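Local coordinates for purine nucleoside phosphorylase (Schistosoma mansoni, PDB 5KO5), which probably catalyses the reversible phosphorolysis of purine nucleosides to the free base and ribose 1-phosphate, as a trimeric member of the phosphorylase superfamily, at residues A[146-158]-A[223-235]. Sequence-based numbering, arbitrary orientation.
With EDO (1,2-ethanediol), chain E.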
ATOM      1  N   ASN A 146      -2.709   1.409  -4.469  1.00  9.46           N
ATOM      2  CA  ASN A 146      -3.685   0.387  -4.830  1.00 10.73           C
ATOM      3  C   ASN A 146      -5.119   0.922  -4.838  1.00 10.06           C
ATOM      4  O   ASN A 146      -6.070   0.162  -4.647  1.00 11.60           O
ATOM      5  CB  ASN A 146      -3.542  -0.842  -3.929  1.00 11.06           C
ATOM      6  CG  ASN A 146      -2.414  -1.758  -4.363  1.00 12.38           C
ATOM      7  OD1 ASN A 146      -2.045  -1.807  -5.546  1.00 14.98           O
ATOM      8  ND2 ASN A 146      -1.860  -2.501  -3.416  1.00 12.24           N
ATOM      9  N   ASN A 147      -5.308   2.217  -5.067  1.00  9.78           N
ATOM     10  CA  ASN A 147      -6.656   2.755  -5.227  1.00  8.96           C
ATOM     11  C   ASN A 147      -7.359   2.014  -6.362  1.00 10.00           C
ATOM     12  O   ASN A 147      -6.743   1.668  -7.379  1.00 10.97           O
ATOM     13  CB  ASN A 147      -6.536   4.248  -5.566  1.00 11.02           C
ATOM     14  CG  ASN A 147      -7.841   5.024  -5.412  1.00 10.03           C
ATOM     15  OD1 ASN A 147      -8.808   4.817  -6.164  1.00 11.81           O
ATOM     16  ND2 ASN A 147      -7.850   5.969  -4.466  1.00 11.15           N
ATOM     17  N   VAL A 148      -8.666   1.782  -6.186  1.00 10.77           N
ATOM     18  CA  VAL A 148      -9.468   1.110  -7.209  1.00 11.42           C
ATOM     19  C   VAL A 148      -9.478   1.857  -8.543  1.00 10.98           C
ATOM     20  O   VAL A 148      -9.757   1.245  -9.582  1.00 12.80           O
ATOM     21  CB  VAL A 148     -10.892   0.848  -6.663  1.00 11.02           C
ATOM     22  CG1 VAL A 148     -11.658   2.151  -6.536  1.00 11.75           C
ATOM     23  CG2 VAL A 148     -11.646  -0.135  -7.559  1.00 12.27           C
ATOM     24  N   LEU A 149      -9.156   3.164  -8.550  1.00 10.00           N
ATOM     25  CA  LEU A 149      -9.115   3.932  -9.791  1.00 11.34           C
ATOM     26  C   LEU A 149      -7.732   4.006 -10.440  1.00 10.58           C
ATOM     27  O   LEU A 149      -7.610   4.633 -11.503  1.00 11.15           O
ATOM     28  CB  LEU A 149      -9.676   5.351  -9.568  1.00 11.12           C
ATOM     29  CG  LEU A 149     -11.200   5.450  -9.485  1.00 10.38           C
ATOM     30  CD1 LEU A 149     -11.593   6.859  -9.052  1.00 12.34           C
ATOM     31  CD2 LEU A 149     -11.840   5.098 -10.841  1.00 13.83           C
ATOM     32  N   VAL A 150      -6.696   3.384  -9.859  1.00 10.42           N
ATOM     33  CA  VAL A 150      -5.407   3.375 -10.545  1.00 10.68           C
ATOM     34  C   VAL A 150      -5.563   2.704 -11.897  1.00 11.05           C
ATOM     35  O   VAL A 150      -6.129   1.606 -12.002  1.00 12.80           O
ATOM     36  CB  VAL A 150      -4.342   2.679  -9.686  1.00 10.35           C
ATOM     37  CG1 VAL A 150      -3.078   2.416 -10.526  1.00 11.76           C
ATOM     38  CG2 VAL A 150      -3.978   3.524  -8.491  1.00 11.59           C
ATOM     39  N   GLY A 151      -5.027   3.351 -12.937  1.00 11.51           N
ATOM     40  CA  GLY A 151      -5.171   2.913 -14.304  1.00 12.96           C
ATOM     41  C   GLY A 151      -5.665   4.065 -15.150  1.00 12.43           C
ATOM     42  O   GLY A 151      -5.907   5.170 -14.650  1.00 12.77           O
ATOM     43  N   PRO A 152      -5.859   3.832 -16.443  1.00 13.39           N
ATOM     44  CA  PRO A 152      -6.422   4.887 -17.294  1.00 13.61           C
ATOM     45  C   PRO A 152      -7.780   5.309 -16.759  1.00 13.06           C
ATOM     46  O   PRO A 152      -8.539   4.488 -16.241  1.00 14.27           O
ATOM     47  CB  PRO A 152      -6.565   4.204 -18.655  1.00 18.56           C
ATOM     48  CG  PRO A 152      -6.584   2.727 -18.348  1.00 28.07           C
ATOM     49  CD  PRO A 152      -5.670   2.562 -17.166  1.00 15.22           C
ATOM     50  N   ASN A 153      -8.077   6.602 -16.852  1.00 12.88           N
ATOM     51  CA  ASN A 153      -9.422   7.054 -16.510  1.00 10.99           C
ATOM     52  C   ASN A 153     -10.409   6.724 -17.622  1.00 13.65           C
ATOM     53  O   ASN A 153     -10.106   6.857 -18.810  1.00 15.60           O
ATOM     54  CB  ASN A 153      -9.463   8.558 -16.255  1.00 13.37           C
ATOM     55  CG  ASN A 153     -10.795   8.990 -15.661  1.00 13.42           C
ATOM     56  OD1 ASN A 153     -11.179   8.501 -14.603  1.00 13.17           O
ATOM     57  ND2 ASN A 153     -11.507   9.887 -16.333  1.00 14.29           N
ATOM     58  N   GLN A 154     -11.610   6.317 -17.222  1.00 12.76           N
ATOM     59  CA  GLN A 154     -12.711   6.091 -18.157  1.00 13.16           C
ATOM     60  C   GLN A 154     -13.579   7.348 -18.126  1.00 14.20           C
ATOM     61  O   GLN A 154     -14.460   7.510 -17.275  1.00 15.16           O
ATOM     62  CB  GLN A 154     -13.472   4.822 -17.783  1.00 14.11           C
ATOM     63  CG  GLN A 154     -12.577   3.585 -17.717  1.00 14.36           C
ATOM     64  CD  GLN A 154     -11.817   3.323 -19.006  1.00 17.41           C
ATOM     65  OE1 GLN A 154     -12.255   3.695 -20.095  1.00 19.82           O
ATOM     66  NE2 GLN A 154     -10.660   2.675 -18.884  1.00 18.60           N
ATOM     67  N   ASP A 155     -13.303   8.251 -19.073  1.00 14.70           N
ATOM     68  CA  ASP A 155     -13.859   9.603 -19.035  1.00 15.56           C
ATOM     69  C   ASP A 155     -15.383   9.618 -19.099  1.00 16.85           C
ATOM     70  O   ASP A 155     -16.020  10.530 -18.553  1.00 18.10           O
ATOM     71  CB  ASP A 155     -13.304  10.432 -20.200  1.00 17.84           C
ATOM     72  CG  ASP A 155     -11.791  10.616 -20.128  1.00 20.40           C
ATOM     73  OD1 ASP A 155     -11.258  10.765 -19.018  1.00 19.51           O
ATOM     74  OD2 ASP A 155     -11.133  10.628 -21.193  1.00 26.43           O
ATOM     75  N   GLU A 156     -15.991   8.632 -19.767  1.00 17.94           N
ATOM     76  CA  GLU A 156     -17.445   8.617 -19.878  1.00 19.87           C
ATOM     77  C   GLU A 156     -18.123   8.425 -18.533  1.00 18.67           C
ATOM     78  O   GLU A 156     -19.304   8.770 -18.387  1.00 20.39           O
ATOM     79  CB  GLU A 156     -17.898   7.508 -20.826  1.00 19.70           C
ATOM     80  CG  GLU A 156     -17.449   7.698 -22.250  1.00 21.42           C
ATOM     81  CD  GLU A 156     -16.108   7.070 -22.534  1.00 21.51           C
ATOM     82  OE1 GLU A 156     -15.369   6.738 -21.572  1.00 20.76           O
ATOM     83  OE2 GLU A 156     -15.793   6.902 -23.728  1.00 27.31           O
ATOM     84  N   PHE A 157     -17.411   7.874 -17.554  1.00 14.75           N
ATOM     85  CA  PHE A 157     -18.003   7.670 -16.241  1.00 15.82           C
ATOM     86  C   PHE A 157     -17.712   8.798 -15.269  1.00 13.96           C
ATOM     87  O   PHE A 157     -18.577   9.137 -14.457  1.00 17.26           O
ATOM     88  CB  PHE A 157     -17.575   6.318 -15.659  1.00 16.93           C
ATOM     89  CG  PHE A 157     -18.150   5.158 -16.407  1.00 15.75           C
ATOM     90  CD1 PHE A 157     -19.479   4.802 -16.231  1.00 15.46           C
ATOM     91  CD2 PHE A 157     -17.383   4.448 -17.312  1.00 17.30           C
ATOM     92  CE1 PHE A 157     -20.031   3.747 -16.944  1.00 16.13           C
ATOM     93  CE2 PHE A 157     -17.929   3.385 -18.018  1.00 16.54           C
ATOM     94  CZ  PHE A 157     -19.249   3.044 -17.836  1.00 19.04           C
ATOM     95  N   GLY A 158     -16.533   9.416 -15.338  1.00 14.87           N
ATOM     96  CA  GLY A 158     -16.183  10.403 -14.349  1.00 15.29           C
ATOM     97  C   GLY A 158     -14.820  10.999 -14.585  1.00 14.25           C
ATOM     98  O   GLY A 158     -14.125  10.668 -15.546  1.00 13.81           O
ATOM     99  N   THR A 223     -15.931  -2.235   0.758  1.00 13.37           N
ATOM    100  CA  THR A 223     -16.788  -1.051   0.758  1.00 12.32           C
ATOM    101  C   THR A 223     -16.143   0.158   0.094  1.00 14.08           C
ATOM    102  O   THR A 223     -16.717   0.720  -0.840  1.00 13.56           O
ATOM    103  CB  THR A 223     -17.284  -0.746   2.169  1.00 13.09           C
ATOM    104  OG1 THR A 223     -18.061  -1.868   2.616  1.00 15.04           O
ATOM    105  CG2 THR A 223     -18.159   0.502   2.177  1.00 13.84           C
ATOM    106  N   VAL A 224     -14.963   0.567   0.552  1.00 13.04           N
ATOM    107  CA  VAL A 224     -14.269   1.729  -0.000  1.00 11.63           C
ATOM    108  C   VAL A 224     -14.064   1.631  -1.515  1.00 11.94           C
ATOM    109  O   VAL A 224     -14.286   2.631  -2.216  1.00 12.05           O
ATOM    110  CB  VAL A 224     -12.984   2.028   0.793  1.00 11.50           C
ATOM    111  CG1 VAL A 224     -12.100   3.041   0.065  1.00 12.81           C
ATOM    112  CG2 VAL A 224     -13.344   2.533   2.193  1.00 12.76           C
ATOM    113  N   PRO A 225     -13.686   0.480  -2.086  1.00 11.37           N
ATOM    114  CA  PRO A 225     -13.549   0.437  -3.558  1.00 10.87           C
ATOM    115  C   PRO A 225     -14.856   0.728  -4.269  1.00 10.65           C
ATOM    116  O   PRO A 225     -14.890   1.537  -5.207  1.00 12.00           O
ATOM    117  CB  PRO A 225     -13.035  -0.989  -3.829  1.00 12.22           C
ATOM    118  CG  PRO A 225     -12.326  -1.374  -2.523  1.00 12.75           C
ATOM    119  CD  PRO A 225     -13.193  -0.761  -1.449  1.00 12.82           C
ATOM    120  N   GLU A 226     -15.949   0.137  -3.786  1.00 13.47           N
ATOM    121  CA  GLU A 226     -17.247   0.362  -4.414  1.00 13.58           C
ATOM    122  C   GLU A 226     -17.692   1.799  -4.241  1.00 12.49           C
ATOM    123  O   GLU A 226     -18.259   2.389  -5.172  1.00 13.72           O
ATOM    124  CB  GLU A 226     -18.296  -0.572  -3.807  1.00 18.19           C
ATOM    125  CG  GLU A 226     -18.088  -2.026  -4.126  1.00 23.31           C
ATOM    126  CD  GLU A 226     -17.397  -2.776  -3.015  1.00 37.13           C
ATOM    127  OE1 GLU A 226     -16.457  -2.216  -2.429  1.00 26.31           O
ATOM    128  OE2 GLU A 226     -17.793  -3.930  -2.731  1.00 43.27           O
ATOM    129  N   VAL A 227     -17.473   2.370  -3.050  1.00 12.21           N
ATOM    130  CA  VAL A 227     -17.805   3.769  -2.798  1.00 13.12           C
ATOM    131  C   VAL A 227     -17.106   4.675  -3.797  1.00 12.26           C
ATOM    132  O   VAL A 227     -17.705   5.620  -4.328  1.00 13.15           O
ATOM    133  CB  VAL A 227     -17.441   4.158  -1.351  1.00 14.56           C
ATOM    134  CG1 VAL A 227     -17.583   5.663  -1.160  1.00 15.34           C
ATOM    135  CG2 VAL A 227     -18.318   3.413  -0.350  1.00 15.27           C
ATOM    136  N   ILE A 228     -15.825   4.411  -4.065  1.00 11.86           N
ATOM    137  CA  ILE A 228     -15.059   5.279  -4.948  1.00 10.74           C
ATOM    138  C   ILE A 228     -15.557   5.162  -6.381  1.00 11.70           C
ATOM    139  O   ILE A 228     -15.713   6.170  -7.073  1.00 12.01           O
ATOM    140  CB  ILE A 228     -13.562   4.978  -4.805  1.00 11.73           C
ATOM    141  CG1 ILE A 228     -13.084   5.515  -3.455  1.00 11.36           C
ATOM    142  CG2 ILE A 228     -12.750   5.569  -5.966  1.00 12.24           C
ATOM    143  CD1 ILE A 228     -11.646   5.114  -3.082  1.00 12.95           C
ATOM    144  N   ILE A 229     -15.834   3.939  -6.847  1.00 11.46           N
ATOM    145  CA  ILE A 229     -16.341   3.791  -8.211  1.00 11.64           C
ATOM    146  C   ILE A 229     -17.697   4.468  -8.344  1.00 11.85           C
ATOM    147  O   ILE A 229     -17.965   5.155  -9.338  1.00 12.29           O
ATOM    148  CB  ILE A 229     -16.377   2.306  -8.631  1.00 11.40           C
ATOM    149  CG1 ILE A 229     -14.967   1.704  -8.618  1.00 11.85           C
ATOM    150  CG2 ILE A 229     -17.009   2.174 -10.026  1.00 12.52           C
ATOM    151  CD1 ILE A 229     -13.931   2.461  -9.475  1.00 12.38           C
ATOM    152  N   ALA A 230     -18.560   4.308  -7.338  1.00 12.78           N
ATOM    153  CA  ALA A 230     -19.867   4.962  -7.359  1.00 11.89           C
ATOM    154  C   ALA A 230     -19.718   6.481  -7.368  1.00 13.69           C
ATOM    155  O   ALA A 230     -20.346   7.175  -8.184  1.00 13.37           O
ATOM    156  CB  ALA A 230     -20.689   4.508  -6.151  1.00 14.33           C
ATOM    157  N   CYS A 231     -18.880   7.014  -6.470  1.00 12.55           N
ATOM    158  CA  CYS A 231     -18.673   8.456  -6.400  1.00 13.39           C
ATOM    159  C   CYS A 231     -18.128   8.989  -7.719  1.00 12.93           C
ATOM    160  O   CYS A 231     -18.554  10.045  -8.203  1.00 16.74           O
ATOM    161  CB  CYS A 231     -17.709   8.756  -5.250  1.00 13.18           C
ATOM    162  SG  CYS A 231     -17.344  10.511  -5.006  1.00 21.18           S
ATOM    163  N   HIS A 232     -17.204   8.247  -8.328  1.00 12.92           N
ATOM    164  CA  HIS A 232     -16.610   8.663  -9.591  1.00 14.12           C
ATOM    165  C   HIS A 232     -17.675   8.855 -10.671  1.00 13.52           C
ATOM    166  O   HIS A 232     -17.591   9.798 -11.468  1.00 15.79           O
ATOM    167  CB  HIS A 232     -15.559   7.619  -9.982  1.00 14.70           C
ATOM    168  CG  HIS A 232     -14.902   7.859 -11.299  1.00 14.18           C
ATOM    169  ND1 HIS A 232     -15.290   7.205 -12.449  1.00 13.96           N
ATOM    170  CD2 HIS A 232     -13.849   8.638 -11.642  1.00 13.61           C
ATOM    171  CE1 HIS A 232     -14.514   7.587 -13.449  1.00 14.18           C
ATOM    172  NE2 HIS A 232     -13.637   8.464 -12.989  1.00 13.84           N
ATOM    173  N   CYS A 233     -18.695   7.990 -10.701  1.00 13.27           N
ATOM    174  CA  CYS A 233     -19.718   8.078 -11.739  1.00 16.41           C
ATOM    175  C   CYS A 233     -21.023   8.714 -11.256  1.00 16.18           C
ATOM    176  O   CYS A 233     -22.050   8.600 -11.937  1.00 18.62           O
ATOM    177  CB  CYS A 233     -19.950   6.718 -12.408  1.00 16.71           C
ATOM    178  SG  CYS A 233     -20.794   5.469 -11.405  1.00 16.55           S
ATOM    179  N   GLY A 234     -21.005   9.400 -10.114  1.00 15.60           N
ATOM    180  CA  GLY A 234     -22.148  10.195  -9.695  1.00 16.47           C
ATOM    181  C   GLY A 234     -23.260   9.461  -8.971  1.00 16.58           C
ATOM    182  O   GLY A 234     -24.370   9.999  -8.867  1.00 20.16           O
ATOM    183  N   ILE A 235     -23.010   8.256  -8.471  1.00 16.11           N
ATOM    184  CA  ILE A 235     -23.987   7.497  -7.701  1.00 15.65           C
ATOM    185  C   ILE A 235     -23.809   7.854  -6.230  1.00 15.08           C
ATOM    186  O   ILE A 235     -22.693   7.802  -5.696  1.00 17.05           O
ATOM    187  CB  ILE A 235     -23.798   5.987  -7.937  1.00 15.44           C
ATOM    188  CG1 ILE A 235     -24.161   5.620  -9.379  1.00 15.48           C
ATOM    189  CG2 ILE A 235     -24.628   5.165  -6.949  1.00 16.56           C
ATOM    190  CD1 ILE A 235     -23.887   4.176  -9.719  1.00 18.35           C
TER
HETATM  191  C1  EDO E 304     -21.971   6.987 -17.619  1.00 27.57           C
HETATM  192  O1  EDO E 304     -21.623   7.737 -16.446  1.00 29.98           O
HETATM  193  C2  EDO E 304     -23.176   7.607 -18.314  1.00 32.50           C
HETATM  194  O2  EDO E 304     -24.382   7.279 -17.608  1.00 34.81           O
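V148 and L149 press their branched side chains onto helix 224-232, against P225, I228 and I229. V148 CG1 lies 3.6 Å from I228 CG2 and also packs on I229 CD1. With chi1 at 71°, this methyl sits between its own backbone N and carbonyl carbon, while CG2 turns to I229 CG1. L149 packs on the same two isoleucines: L149 CD1 is 3.5 Å from I228 CG2, and CD2 meets I229 CD1. L149 CD2 also covers one face of the H232 ring, 4.2 Å from its centroid, in a CH-pi contact. G158 CA lies over the opposite face of the H232 ring at 3.6 Å from the centroid, so the imidazole is sandwiched. V148 and L149 are the middle residues of a type I beta turn, N147 to V150. An Asx turn braces it: L149 N donates to N147 OD1 at 2.9 Å. N147 ND2 hydrogen-bonds to T201 OG1 of a neighbouring subunit, so this loop joins the helix to the trimer interface. The helix itself ends in a Schellman motif with G234 as C-prime residue. Just before G234, C233 CA makes a CA-H...O contact with F157 O at 3.1 Å. At the polar edge, H232 NE2 donates to a lone pair of N153 OD1 over 2.9 Å, bent to 140° at the hydrogen. Amide and ring stand 81° apart. N153 ND2 donates hydrogen bonds to G158 O and D155 OD1, which fixes the amide's rotation.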